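Amidohydrolase 3 domain-containing protein (PDB 3IGH) is of unknown function but probably hydrolyses carbon-nitrogen bonds other than peptide bonds, as a metal-dependent enzyme of the amidohydrolase family. Local coordinates at residues L348-K352 with D388-A393. Numbering follows the deposited sequence.
Sequences LERVK and DLMKVA
Two helical segments, 348-352 and 388-392, run side by side with N-to-C directions crossing at -32° and axes 9.4 Å apart at closest approach. They draw together at their C-terminal ends, with K352 CA and V392 CA 4.8 Å apart. V392 is the main bump: its CB points toward the other helix, and its branched side chain (chi1 m) fits the hollow between L348, V351 and K352, with V392 CB 3.7 Å from L348 O and V392 CG2 3.8 Å from V351 CG1. L348 (m,t) reaches back across the groove, its CD2 settling 3.8 Å from L389 CD2 and 4.1 Å from D388 CB. A long, flexible leucine suits this wider end, whereas the compact V351 and A393 suit the tighter one, meeting CG1 to CB at 3.9 Å. These are neighbouring outer helices of the TIM-barrel fold of amidohydrolases, preceding the adjacent parallel strands 357-360 and 395-397; L389 and A393 also touch L358 of the first strand. D388 lends its CB to the contact while its carboxylate forms a salt bridge with R385. K352 lays its CB 3.8 Å from V392 CB, and its extended chain leads the ammonium away. A393 is extended (phi/psi -150/156). No direct hydrogen bond crosses, but K352 CA makes a CA-H...O contact of 3.6 Å with V392 O, and a water lies within hydrogen-bonding distance of V351 O and V392 O (2.8 Å each).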
# COMPACT_ATOMS: atom_id res chain seq x y z
N LEU A 348 8.21 -31.94 -16.95
CA LEU A 348 9.27 -30.96 -17.17
C LEU A 348 8.97 -30.05 -18.36
O LEU A 348 9.14 -28.84 -18.28
CB LEU A 348 10.62 -31.65 -17.37
CG LEU A 348 11.30 -32.29 -16.15
CD1 LEU A 348 12.48 -33.15 -16.59
CD2 LEU A 348 11.76 -31.24 -15.14
N GLU A 349 8.50 -30.64 -19.46
CA GLU A 349 8.16 -29.86 -20.65
C GLU A 349 6.90 -29.02 -20.44
O GLU A 349 6.78 -27.91 -20.97
CB GLU A 349 8.00 -30.78 -21.87
CG GLU A 349 8.04 -30.07 -23.24
CD GLU A 349 9.39 -29.43 -23.57
OE1 GLU A 349 9.41 -28.44 -24.32
OE2 GLU A 349 10.44 -29.92 -23.08
N ARG A 350 5.96 -29.54 -19.65
CA ARG A 350 4.74 -28.79 -19.34
C ARG A 350 5.05 -27.57 -18.46
O ARG A 350 4.55 -26.47 -18.71
CB ARG A 350 3.69 -29.68 -18.70
CG ARG A 350 2.32 -29.03 -18.69
CD ARG A 350 1.24 -29.97 -18.26
NE ARG A 350 -0.04 -29.26 -18.27
CZ ARG A 350 -1.07 -29.54 -17.49
NH1 ARG A 350 -2.19 -28.83 -17.59
NH2 ARG A 350 -0.99 -30.54 -16.61
N VAL A 351 5.91 -27.77 -17.46
CA VAL A 351 6.44 -26.67 -16.63
C VAL A 351 7.08 -25.59 -17.52
O VAL A 351 6.78 -24.39 -17.38
CB VAL A 351 7.44 -27.19 -15.55
CG1 VAL A 351 8.31 -26.06 -14.99
CG2 VAL A 351 6.69 -27.90 -14.42
N LYS A 352 7.92 -26.03 -18.46
CA LYS A 352 8.57 -25.13 -19.42
C LYS A 352 7.57 -24.34 -20.25
O LYS A 352 7.66 -23.12 -20.36
CB LYS A 352 9.52 -25.92 -20.33
CG LYS A 352 10.34 -25.05 -21.28
CD LYS A 352 11.26 -25.89 -22.14
CE LYS A 352 12.21 -25.00 -22.93
NZ LYS A 352 13.26 -25.81 -23.61
N ASP A 388 17.48 -30.41 -13.03
CA ASP A 388 16.47 -30.52 -14.10
C ASP A 388 15.48 -29.35 -14.12
O ASP A 388 15.16 -28.83 -15.19
CB ASP A 388 15.69 -31.83 -13.99
CG ASP A 388 16.58 -33.05 -14.17
OD1 ASP A 388 17.65 -32.92 -14.80
OD2 ASP A 388 16.21 -34.14 -13.67
N LEU A 389 14.99 -28.94 -12.95
CA LEU A 389 13.98 -27.87 -12.86
C LEU A 389 14.53 -26.49 -13.24
O LEU A 389 13.84 -25.69 -13.88
CB LEU A 389 13.36 -27.84 -11.46
CG LEU A 389 12.56 -29.08 -11.05
CD1 LEU A 389 12.21 -29.08 -9.56
CD2 LEU A 389 11.29 -29.23 -11.91
N MET A 390 15.80 -26.24 -12.87
CA MET A 390 16.48 -24.97 -13.16
C MET A 390 16.58 -24.75 -14.67
O MET A 390 16.63 -23.61 -15.15
CB MET A 390 17.87 -24.99 -12.52
CG MET A 390 18.35 -23.67 -11.93
SD MET A 390 19.83 -23.87 -10.89
CE MET A 390 20.90 -24.75 -12.03
N LYS A 391 16.62 -25.85 -15.42
CA LYS A 391 16.69 -25.82 -16.88
C LYS A 391 15.37 -25.38 -17.52
O LYS A 391 15.37 -24.80 -18.61
CB LYS A 391 17.08 -27.21 -17.40
CG LYS A 391 17.87 -27.21 -18.70
CD LYS A 391 18.78 -28.44 -18.79
CE LYS A 391 20.03 -28.27 -17.93
NZ LYS A 391 20.75 -29.55 -17.70
N VAL A 392 14.25 -25.66 -16.86
CA VAL A 392 12.93 -25.39 -17.44
C VAL A 392 12.16 -24.23 -16.79
O VAL A 392 11.16 -23.77 -17.35
CB VAL A 392 12.04 -26.68 -17.53
CG1 VAL A 392 12.68 -27.71 -18.47
CG2 VAL A 392 11.77 -27.28 -16.15
N ALA A 393 12.61 -23.75 -15.63
CA ALA A 393 11.90 -22.67 -14.94
C ALA A 393 12.82 -21.78 -14.12
O ALA A 393 13.91 -22.19 -13.72
CB ALA A 393 10.81 -23.25 -14.03
O HOH W 1 8.73 -22.52 -16.59
O HOH W 2 9.61 -21.64 -19.35